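Methanogen homoaconitase large subunit (Methanocaldococcus jannaschii, PDB 4KP2) catalyses, with its small subunit and a [4Fe-4S] cluster, the reversible dehydration of (R)-homocitrate to cis-homoaconitate and its hydration to homoisocitrate. Local coordinates at residues K174-V187 with Y280-E293. Residues are numbered along the deposited sequence; the frame is centred on the assembly and turned at random.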
loop_
_atom_site.group_PDB
_atom_site.type_symbol
_atom_site.label_atom_id
_atom_site.label_comp_id
_atom_site.label_asym_id
_atom_site.label_seq_id
_atom_site.Cartn_x
_atom_site.Cartn_y
_atom_site.Cartn_z
ATOM N N LYS A 174 -34.453 -1.007 21.999
ATOM C CA LYS A 174 -34.461 -0.148 23.171
ATOM C C LYS A 174 -33.260 0.782 23.080
ATOM O O LYS A 174 -32.327 0.524 22.319
ATOM C CB LYS A 174 -34.400 -0.984 24.450
ATOM C CG LYS A 174 -35.583 -1.926 24.626
ATOM C CD LYS A 174 -35.421 -2.802 25.858
ATOM C CE LYS A 174 -36.598 -3.750 26.026
ATOM N NZ LYS A 174 -36.419 -4.647 27.201
ATOM N N THR A 175 -33.281 1.865 23.849
ATOM C CA THR A 175 -32.231 2.869 23.746
ATOM C C THR A 175 -31.519 3.145 25.065
ATOM O O THR A 175 -32.120 3.639 26.019
ATOM C CB THR A 175 -32.778 4.196 23.192
ATOM O OG1 THR A 175 -33.241 4.002 21.850
ATOM C CG2 THR A 175 -31.695 5.259 23.198
ATOM N N ILE A 176 -30.231 2.825 25.109
ATOM C CA ILE A 176 -29.388 3.218 26.228
ATOM C C ILE A 176 -28.821 4.611 25.957
ATOM O O ILE A 176 -27.951 4.792 25.100
ATOM C CB ILE A 176 -28.265 2.186 26.488
ATOM C CG1 ILE A 176 -27.135 2.796 27.323
ATOM C CG2 ILE A 176 -27.732 1.635 25.179
ATOM C CD1 ILE A 176 -27.506 3.067 28.761
ATOM N N ARG A 177 -29.348 5.596 26.675
ATOM C CA ARG A 177 -28.938 6.982 26.499
ATOM C C ARG A 177 -27.579 7.229 27.140
ATOM O O ARG A 177 -27.360 6.886 28.301
ATOM C CB ARG A 177 -29.980 7.917 27.109
ATOM C CG ARG A 177 -29.520 9.354 27.259
ATOM C CD ARG A 177 -29.545 10.101 25.941
ATOM N NE ARG A 177 -29.144 11.493 26.121
ATOM C CZ ARG A 177 -29.309 12.446 25.210
ATOM N NH1 ARG A 177 -29.876 12.164 24.046
ATOM N NH2 ARG A 177 -28.912 13.686 25.466
ATOM N N VAL A 178 -26.670 7.824 26.376
ATOM C CA VAL A 178 -25.338 8.135 26.878
ATOM C C VAL A 178 -25.065 9.633 26.804
ATOM O O VAL A 178 -24.710 10.160 25.748
ATOM C CB VAL A 178 -24.247 7.374 26.100
ATOM C CG1 VAL A 178 -22.872 7.685 26.671
ATOM C CG2 VAL A 178 -24.514 5.878 26.143
ATOM N N ASP A 179 -25.244 10.316 27.929
ATOM C CA ASP A 179 -24.944 11.739 28.014
ATOM C C ASP A 179 -23.479 11.955 28.363
ATOM O O ASP A 179 -22.983 11.427 29.359
ATOM C CB ASP A 179 -25.833 12.425 29.056
ATOM C CG ASP A 179 -27.254 12.627 28.568
ATOM O OD1 ASP A 179 -28.102 11.748 28.825
ATOM O OD2 ASP A 179 -27.523 13.669 27.933
ATOM N N ILE A 180 -22.786 12.730 27.538
ATOM C CA ILE A 180 -21.383 13.033 27.778
ATOM C C ILE A 180 -21.205 14.516 28.082
ATOM O O ILE A 180 -21.366 15.364 27.205
ATOM C CB ILE A 180 -20.512 12.646 26.573
ATOM C CG1 ILE A 180 -20.791 11.199 26.161
ATOM C CG2 ILE A 180 -19.041 12.833 26.900
ATOM C CD1 ILE A 180 -19.977 10.735 24.978
ATOM N N VAL A 181 -20.879 14.822 29.332
ATOM C CA VAL A 181 -20.735 16.207 29.766
ATOM C C VAL A 181 -19.367 16.460 30.390
ATOM O O VAL A 181 -18.657 15.522 30.749
ATOM C CB VAL A 181 -21.825 16.596 30.781
ATOM C CG1 VAL A 181 -23.201 16.538 30.130
ATOM C CG2 VAL A 181 -21.762 15.688 31.996
ATOM N N GLY A 182 -19.008 17.733 30.520
ATOM C CA GLY A 182 -17.722 18.115 31.072
ATOM C C GLY A 182 -16.824 18.731 30.017
ATOM O O GLY A 182 -17.251 18.946 28.882
ATOM N N LYS A 183 -15.579 19.016 30.386
ATOM C CA LYS A 183 -14.629 19.612 29.449
ATOM C C LYS A 183 -13.203 19.094 29.613
ATOM O O LYS A 183 -12.675 19.024 30.724
ATOM C CB LYS A 183 -14.653 21.141 29.547
ATOM C CG LYS A 183 -15.783 21.786 28.764
ATOM C CD LYS A 183 -15.653 21.489 27.278
ATOM C CE LYS A 183 -16.979 21.675 26.559
ATOM N NZ LYS A 183 -17.998 20.698 27.035
ATOM N N ASN A 184 -12.589 18.737 28.490
ATOM C CA ASN A 184 -11.212 18.267 28.472
ATOM C C ASN A 184 -10.608 18.457 27.086
ATOM O O ASN A 184 -11.152 17.974 26.092
ATOM C CB ASN A 184 -11.142 16.794 28.878
ATOM C CG ASN A 184 -9.739 16.359 29.265
ATOM O OD1 ASN A 184 -8.747 16.941 28.820
ATOM N ND2 ASN A 184 -9.650 15.330 30.097
ATOM N N GLU A 185 -9.483 19.159 27.024
ATOM C CA GLU A 185 -8.852 19.464 25.748
ATOM C C GLU A 185 -7.549 18.697 25.547
ATOM O O GLU A 185 -6.712 19.083 24.731
ATOM C CB GLU A 185 -8.615 20.968 25.619
ATOM C CG GLU A 185 -9.898 21.780 25.579
ATOM C CD GLU A 185 -9.649 23.273 25.538
ATOM O OE1 GLU A 185 -8.743 23.745 26.257
ATOM O OE2 GLU A 185 -10.355 23.973 24.781
ATOM N N ASN A 186 -7.383 17.609 26.291
ATOM C CA ASN A 186 -6.207 16.761 26.143
ATOM C C ASN A 186 -6.567 15.373 25.627
ATOM O O ASN A 186 -5.700 14.621 25.185
ATOM C CB ASN A 186 -5.444 16.654 27.462
ATOM C CG ASN A 186 -4.756 17.950 27.843
ATOM O OD1 ASN A 186 -5.173 19.033 27.434
ATOM N ND2 ASN A 186 -3.689 17.844 28.627
ATOM N N VAL A 187 -7.852 15.043 25.685
ATOM C CA VAL A 187 -8.331 13.760 25.191
ATOM C C VAL A 187 -9.064 13.929 23.866
ATOM O O VAL A 187 -9.446 15.038 23.492
ATOM C CB VAL A 187 -9.265 13.080 26.205
ATOM C CG1 VAL A 187 -8.514 12.774 27.489
ATOM C CG2 VAL A 187 -10.475 13.958 26.482
ATOM N N TYR A 280 -35.895 6.044 28.415
ATOM C CA TYR A 280 -34.869 5.119 27.965
ATOM C C TYR A 280 -34.843 3.873 28.844
ATOM O O TYR A 280 -35.336 3.888 29.973
ATOM C CB TYR A 280 -33.502 5.803 27.993
ATOM C CG TYR A 280 -33.456 7.118 27.246
ATOM C CD1 TYR A 280 -33.251 7.155 25.872
ATOM C CD2 TYR A 280 -33.616 8.324 27.914
ATOM C CE1 TYR A 280 -33.208 8.356 25.186
ATOM C CE2 TYR A 280 -33.575 9.529 27.236
ATOM C CZ TYR A 280 -33.370 9.539 25.873
ATOM O OH TYR A 280 -33.329 10.735 25.193
ATOM N N TYR A 281 -34.275 2.795 28.314
ATOM C CA TYR A 281 -34.095 1.575 29.084
ATOM C C TYR A 281 -33.157 1.857 30.249
ATOM O O TYR A 281 -33.364 1.372 31.364
ATOM C CB TYR A 281 -33.524 0.466 28.200
ATOM C CG TYR A 281 -33.308 -0.846 28.921
ATOM C CD1 TYR A 281 -34.358 -1.734 29.113
ATOM C CD2 TYR A 281 -32.054 -1.200 29.405
ATOM C CE1 TYR A 281 -34.167 -2.934 29.769
ATOM C CE2 TYR A 281 -31.855 -2.397 30.062
ATOM C CZ TYR A 281 -32.913 -3.260 30.241
ATOM O OH TYR A 281 -32.715 -4.454 30.896
ATOM N N LYS A 282 -32.123 2.646 29.978
ATOM C CA LYS A 282 -31.205 3.088 31.018
ATOM C C LYS A 282 -30.471 4.336 30.551
ATOM O O LYS A 282 -30.291 4.549 29.353
ATOM C CB LYS A 282 -30.202 1.989 31.379
ATOM C CG LYS A 282 -29.482 2.239 32.695
ATOM C CD LYS A 282 -30.471 2.251 33.850
ATOM C CE LYS A 282 -29.905 2.950 35.073
ATOM N NZ LYS A 282 -29.725 4.412 34.839
ATOM N N GLU A 283 -30.060 5.172 31.497
ATOM C CA GLU A 283 -29.330 6.390 31.164
ATOM C C GLU A 283 -28.005 6.431 31.894
ATOM O O GLU A 283 -27.949 6.202 33.102
ATOM C CB GLU A 283 -30.143 7.626 31.533
ATOM C CG GLU A 283 -31.535 7.638 30.930
ATOM C CD GLU A 283 -32.308 8.916 31.255
ATOM O OE1 GLU A 283 -31.667 9.930 31.631
ATOM O OE2 GLU A 283 -33.555 8.905 31.135
ATOM N N ILE A 284 -26.941 6.715 31.154
ATOM C CA ILE A 284 -25.606 6.790 31.734
ATOM C C ILE A 284 -24.959 8.145 31.436
ATOM O O ILE A 284 -25.194 8.745 30.386
ATOM C CB ILE A 284 -24.708 5.616 31.244
ATOM C CG1 ILE A 284 -24.141 4.834 32.431
ATOM C CG2 ILE A 284 -23.588 6.098 30.331
ATOM C CD1 ILE A 284 -23.189 5.623 33.302
ATOM N N GLU A 285 -24.165 8.631 32.381
ATOM C CA GLU A 285 -23.450 9.887 32.206
ATOM C C GLU A 285 -21.964 9.668 32.458
ATOM O O GLU A 285 -21.581 8.990 33.410
ATOM C CB GLU A 285 -24.009 10.961 33.140
ATOM C CG GLU A 285 -23.314 12.307 33.028
ATOM C CD GLU A 285 -24.107 13.427 33.670
ATOM O OE1 GLU A 285 -25.332 13.496 33.435
ATOM O OE2 GLU A 285 -23.506 14.236 34.409
ATOM N N ILE A 286 -21.132 10.235 31.592
ATOM C CA ILE A 286 -19.694 10.015 31.660
ATOM C C ILE A 286 -18.928 11.285 32.012
ATOM O O ILE A 286 -19.051 12.304 31.335
ATOM C CB ILE A 286 -19.149 9.460 30.331
ATOM C CG1 ILE A 286 -19.795 8.111 30.011
ATOM C CG2 ILE A 286 -17.638 9.325 30.392
ATOM C CD1 ILE A 286 -19.533 7.046 31.051
ATOM N N ASP A 287 -18.138 11.213 33.079
ATOM C CA ASP A 287 -17.252 12.308 33.453
ATOM C C ASP A 287 -16.063 12.341 32.501
ATOM O O ASP A 287 -15.563 11.296 32.086
ATOM C CB ASP A 287 -16.772 12.141 34.895
ATOM C CG ASP A 287 -16.136 10.786 35.145
ATOM O OD1 ASP A 287 -16.499 9.820 34.440
ATOM O OD2 ASP A 287 -15.278 10.687 36.047
ATOM N N ILE A 288 -15.610 13.542 32.159
ATOM C CA ILE A 288 -14.540 13.695 31.182
ATOM C C ILE A 288 -13.536 14.765 31.610
ATOM O O ILE A 288 -12.434 14.846 31.067
ATOM C CB ILE A 288 -15.113 14.054 29.793
ATOM C CG1 ILE A 288 -14.087 13.789 28.689
ATOM C CG2 ILE A 288 -15.584 15.498 29.760
ATOM C CD1 ILE A 288 -14.493 14.344 27.346
ATOM N N THR A 289 -13.921 15.574 32.593
ATOM C CA THR A 289 -13.112 16.711 33.027
ATOM C C THR A 289 -11.704 16.312 33.459
ATOM O O THR A 289 -10.717 16.780 32.891
ATOM C CB THR A 289 -13.791 17.477 34.177
ATOM O OG1 THR A 289 -15.085 17.924 33.757
ATOM C CG2 THR A 289 -12.950 18.677 34.584
ATOM N N ASP A 290 -11.616 15.444 34.462
ATOM C CA ASP A 290 -10.324 14.997 34.968
ATOM C C ASP A 290 -10.037 13.555 34.558
ATOM O O ASP A 290 -9.652 12.729 35.385
ATOM C CB ASP A 290 -10.269 15.132 36.490
ATOM C CG ASP A 290 -10.520 16.553 36.958
ATOM O OD1 ASP A 290 -10.206 17.495 36.202
ATOM O OD2 ASP A 290 -11.032 16.724 38.084
ATOM N N MET A 291 -10.224 13.264 33.275
ATOM C CA MET A 291 -10.020 11.919 32.754
ATOM C C MET A 291 -8.710 11.822 31.983
ATOM O O MET A 291 -8.368 12.715 31.207
ATOM C CB MET A 291 -11.184 11.522 31.847
ATOM C CG MET A 291 -11.084 10.114 31.284
ATOM S SD MET A 291 -12.297 9.797 29.991
ATOM C CE MET A 291 -11.760 10.955 28.734
ATOM N N GLU A 292 -7.977 10.735 32.201
ATOM C CA GLU A 292 -6.747 10.483 31.462
ATOM C C GLU A 292 -7.069 9.967 30.068
ATOM O O GLU A 292 -8.220 9.652 29.763
ATOM C CB GLU A 292 -5.873 9.463 32.194
ATOM C CG GLU A 292 -5.426 9.893 33.581
ATOM C CD GLU A 292 -4.424 8.928 34.190
ATOM O OE1 GLU A 292 -4.789 8.212 35.146
ATOM O OE2 GLU A 292 -3.271 8.886 33.711
ATOM N N GLU A 293 -6.048 9.880 29.222
ATOM C CA GLU A 293 -6.212 9.316 27.889
ATOM C C GLU A 293 -6.381 7.801 27.968
ATOM O O GLU A 293 -5.931 7.168 28.922
ATOM C CB GLU A 293 -5.033 9.699 26.994
ATOM C CG GLU A 293 -5.138 11.106 26.424
ATOM C CD GLU A 293 -3.788 11.766 26.246
ATOM O OE1 GLU A 293 -3.163 12.116 27.268
ATOM O OE2 GLU A 293 -3.353 11.934 25.087
HETATM O O HOH W 1 -16.967 15.783 33.518
#
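R177, within strand 174-180, lies alongside Y280, in the loop leading into strand 282-286, its CB seated over the middle of the phenol ring, 3.5 Å from the ring centroid and 10° off the normal, a CH-pi contact. CG stands anti to the backbone N (chi1 167°) and the chain then bends, which carries the aliphatic part on across the same face toward CZ and OH. The guanidinium goes past the ring to D179, gripping its carboxylate side-on: NE of R177 reaches OD1 of D179 at 2.9 Å and NH2 reaches OD2, both oxygens being met from above the carboxylate plane. NH1 of R177 and the OH of Y280 share E211, on the neighbouring strand 208-213. At the ring edge, CG2 of T175 approaches CD1 of Y280 to 3.6 Å. With Y280 cut back to an alanine, R177 would probably lose the flat support under its methylene chain, and E211 its hydroxyl partner.

The backbones of R177 and D179 link strand 174-180 to strand 282-286, the straightest bond running from I284 N to R177 O (2.9 Å, 170°). Past the strands, I288 turns inward, its CG2 3.2 Å from V181 O and packed on G182, where a side chain would collide with it. One water ties V181 O to I288 N and T289 OG1, and N184 ND2 donates to I288 O at 3.0 Å. The pairing thus adds strand 282-286 beside 167-180 in the mixed sheet, where the R177 charge is probably balanced by D179 and E211, while water and an asparagine amide take over beyond it.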